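Local coordinates for tryptophan synthase alpha chain (Campylobacter jejuni, PDB 3THA), which probably cleaves indoleglycerol phosphate to indole and glyceraldehyde 3-phosphate, as the alpha subunit of the enzyme that completes tryptophan biosynthesis, at residues B[20-25]-B[32-37]. Sequence-based numbering, arbitrary orientation.
Sequences TVLGYP and AFLQRL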
ATOM      1  N   THR B  20       7.809  -8.824  -8.470  1.00 53.20           N
ATOM      2  CA  THR B  20       7.989  -7.806  -9.510  1.00 55.83           C
ATOM      3  C   THR B  20       6.622  -7.241  -9.880  1.00 55.43           C
ATOM      4  O   THR B  20       5.578  -7.873  -9.663  1.00 54.34           O
ATOM      5  CB  THR B  20       8.680  -8.349 -10.843  1.00 57.34           C
ATOM      6  OG1 THR B  20       9.000  -7.258 -11.731  1.00 63.16           O
ATOM      7  CG2 THR B  20       7.773  -9.303 -11.615  1.00 57.42           C
ATOM      8  N   VAL B  21       6.648  -6.054 -10.460  1.00 56.59           N
ATOM      9  CA  VAL B  21       5.453  -5.435 -10.984  1.00 56.60           C
ATOM     10  C   VAL B  21       5.412  -5.697 -12.499  1.00 56.46           C
ATOM     11  O   VAL B  21       6.277  -5.253 -13.238  1.00 58.40           O
ATOM     12  CB  VAL B  21       5.455  -3.903 -10.723  1.00 57.17           C
ATOM     13  CG1 VAL B  21       4.046  -3.325 -10.968  1.00 56.86           C
ATOM     14  CG2 VAL B  21       5.886  -3.600  -9.304  1.00 57.48           C
ATOM     15  N   LEU B  22       4.401  -6.417 -12.944  1.00 55.83           N
ATOM     16  CA  LEU B  22       4.210  -6.701 -14.345  1.00 55.47           C
ATOM     17  C   LEU B  22       3.968  -5.406 -15.076  1.00 56.33           C
ATOM     18  O   LEU B  22       3.206  -4.575 -14.615  1.00 57.48           O
ATOM     19  CB  LEU B  22       3.032  -7.638 -14.494  1.00 53.95           C
ATOM     20  CG  LEU B  22       3.427  -9.056 -14.063  1.00 52.52           C
ATOM     21  CD1 LEU B  22       2.293 -10.000 -14.319  1.00 49.17           C
ATOM     22  CD2 LEU B  22       4.658  -9.553 -14.848  1.00 51.21           C
ATOM     23  N   GLY B  23       4.654  -5.213 -16.198  1.00 57.12           N
ATOM     24  CA  GLY B  23       4.477  -3.996 -17.016  1.00 56.73           C
ATOM     25  C   GLY B  23       5.474  -2.881 -16.713  1.00 57.27           C
ATOM     26  O   GLY B  23       5.363  -1.798 -17.255  1.00 58.27           O
ATOM     27  N   TYR B  24       6.449  -3.158 -15.857  1.00 56.10           N
ATOM     28  CA  TYR B  24       7.419  -2.184 -15.465  1.00 56.60           C
ATOM     29  C   TYR B  24       8.853  -2.611 -15.861  1.00 58.44           C
ATOM     30  O   TYR B  24       9.325  -3.648 -15.385  1.00 58.91           O
ATOM     31  CB  TYR B  24       7.351  -1.976 -13.943  1.00 55.51           C
ATOM     32  CG  TYR B  24       8.442  -1.044 -13.460  1.00 53.91           C
ATOM     33  CD1 TYR B  24       8.477   0.283 -13.887  1.00 54.65           C
ATOM     34  CD2 TYR B  24       9.469  -1.492 -12.617  1.00 48.44           C
ATOM     35  CE1 TYR B  24       9.488   1.159 -13.454  1.00 57.46           C
ATOM     36  CE2 TYR B  24      10.490  -0.623 -12.204  1.00 49.12           C
ATOM     37  CZ  TYR B  24      10.482   0.691 -12.609  1.00 54.70           C
ATOM     38  OH  TYR B  24      11.479   1.567 -12.212  1.00 60.84           O
ATOM     39  N   PRO B  25       9.561  -1.804 -16.680  1.00 59.68           N
ATOM     40  CA  PRO B  25       9.197  -0.509 -17.219  1.00 60.94           C
ATOM     41  C   PRO B  25       8.309  -0.602 -18.452  1.00 60.97           C
ATOM     42  O   PRO B  25       7.854   0.443 -18.960  1.00 61.85           O
ATOM     43  CB  PRO B  25      10.548   0.124 -17.588  1.00 63.43           C
ATOM     44  CG  PRO B  25      11.570  -0.996 -17.498  1.00 64.19           C
ATOM     45  CD  PRO B  25      10.832  -2.274 -17.255  1.00 60.98           C
ATOM     46  N   ALA B  32      10.031 -10.846 -21.300  1.00 55.98           N
ATOM     47  CA  ALA B  32      11.341 -11.440 -21.494  1.00 57.28           C
ATOM     48  C   ALA B  32      11.866 -11.951 -20.164  1.00 57.59           C
ATOM     49  O   ALA B  32      12.511 -12.990 -20.110  1.00 58.81           O
ATOM     50  CB  ALA B  32      12.296 -10.464 -22.152  1.00 57.57           C
ATOM     51  N   PHE B  33      11.563 -11.229 -19.088  1.00 57.82           N
ATOM     52  CA  PHE B  33      11.859 -11.700 -17.727  1.00 57.85           C
ATOM     53  C   PHE B  33      11.290 -13.102 -17.485  1.00 57.16           C
ATOM     54  O   PHE B  33      12.016 -14.018 -17.126  1.00 56.75           O
ATOM     55  CB  PHE B  33      11.335 -10.721 -16.638  1.00 56.96           C
ATOM     56  CG  PHE B  33      11.645 -11.166 -15.207  1.00 56.81           C
ATOM     57  CD1 PHE B  33      12.941 -11.474 -14.821  1.00 59.42           C
ATOM     58  CD2 PHE B  33      10.658 -11.260 -14.265  1.00 58.42           C
ATOM     59  CE1 PHE B  33      13.234 -11.894 -13.529  1.00 59.92           C
ATOM     60  CE2 PHE B  33      10.954 -11.674 -12.944  1.00 59.99           C
ATOM     61  CZ  PHE B  33      12.241 -12.005 -12.604  1.00 60.28           C
ATOM     62  N   LEU B  34       9.979 -13.233 -17.643  1.00 57.03           N
ATOM     63  CA  LEU B  34       9.270 -14.495 -17.364  1.00 57.41           C
ATOM     64  C   LEU B  34       9.849 -15.657 -18.156  1.00 58.95           C
ATOM     65  O   LEU B  34      10.060 -16.732 -17.633  1.00 59.25           O
ATOM     66  CB  LEU B  34       7.768 -14.338 -17.598  1.00 55.46           C
ATOM     67  CG  LEU B  34       7.133 -13.443 -16.494  1.00 56.93           C
ATOM     68  CD1 LEU B  34       5.677 -13.018 -16.781  1.00 56.00           C
ATOM     69  CD2 LEU B  34       7.223 -14.111 -15.143  1.00 56.30           C
ATOM     70  N   GLN B  35      10.150 -15.413 -19.420  1.00 59.98           N
ATOM     71  CA  GLN B  35      10.703 -16.451 -20.227  1.00 62.12           C
ATOM     72  C   GLN B  35      12.050 -16.906 -19.699  1.00 62.65           C
ATOM     73  O   GLN B  35      12.489 -18.008 -20.021  1.00 64.35           O
ATOM     74  CB  GLN B  35      10.825 -15.984 -21.684  1.00 63.88           C
ATOM     75  CG  GLN B  35       9.493 -15.624 -22.329  1.00 67.39           C
ATOM     76  CD  GLN B  35       8.650 -16.839 -22.745  1.00 74.10           C
ATOM     77  OE1 GLN B  35       8.562 -17.860 -22.040  1.00 77.05           O
ATOM     78  NE2 GLN B  35       8.001 -16.714 -23.897  1.00 76.75           N
ATOM     79  N   ARG B  36      12.725 -16.078 -18.909  1.00 61.34           N
ATOM     80  CA  ARG B  36      14.043 -16.457 -18.419  1.00 62.09           C
ATOM     81  C   ARG B  36      14.001 -16.954 -16.970  1.00 61.46           C
ATOM     82  O   ARG B  36      15.013 -17.210 -16.331  1.00 62.92           O
ATOM     83  CB  ARG B  36      15.053 -15.327 -18.648  1.00 63.29           C
ATOM     84  CG  ARG B  36      15.661 -15.297 -20.080  1.00 65.06           C
ATOM     85  CD  ARG B  36      16.343 -13.966 -20.418  1.00 67.52           C
ATOM     86  NE  ARG B  36      17.647 -13.870 -19.767  1.00 74.17           N
ATOM     87  CZ  ARG B  36      18.584 -12.960 -20.038  1.00 76.82           C
ATOM     88  NH1 ARG B  36      18.387 -12.030 -20.967  1.00 77.83           N
ATOM     89  NH2 ARG B  36      19.730 -12.988 -19.377  1.00 77.65           N
ATOM     90  N   LEU B  37      12.799 -17.121 -16.455  1.00 59.87           N
ATOM     91  CA  LEU B  37      12.622 -17.438 -15.047  1.00 59.18           C
ATOM     92  C   LEU B  37      13.249 -18.797 -14.708  1.00 60.99           C
ATOM     93  O   LEU B  37      13.830 -18.969 -13.651  1.00 61.60           O
ATOM     94  CB  LEU B  37      11.140 -17.385 -14.693  1.00 55.88           C
ATOM     95  CG  LEU B  37      10.751 -17.311 -13.237  1.00 56.51           C
ATOM     96  CD1 LEU B  37      11.454 -16.062 -12.574  1.00 53.05           C
ATOM     97  CD2 LEU B  37       9.218 -17.263 -13.119  1.00 52.53           C
TER
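In the first beta-alpha-beta unit of the barrel, Thr20, near the end of strand 15-21, and Leu22, just beyond it, meet Phe33 and Leu34 of helix 27-35 through two apolar contacts. The methyl CG2 of Thr20 lies 4.2 Å from CE2 of Phe33, approaching the ring obliquely as the two side chains run past each other in opposite directions. With CG anti to the backbone N (chi1 -179°), Phe33 reaches from the helix toward the strand; its ring also packs edge-to-face with Phe234 and touches Leu45. Threonine suits this buried strand position: its beta-branch favours the extended backbone, and its methyl gives Phe33 an apolar surface.

This is the seam between the inner sheet and the outer helices of a TIM barrel, where the crossover helix covers the strand before it and, through Leu45, the strand that follows. Leu22 and Leu34 cross at about a right angle, with CD2 of Leu22 4.1 Å from CD1 of Leu34. Long leucine side chains suit the wide backbone gap, 9.7 Å between CA of Leu22 and CA of Phe33. Leu22 and Gly23 are the central residues of a type II turn from Val21 to Tyr24, where Gly23 adopts a positive phi (94°) that favours glycine.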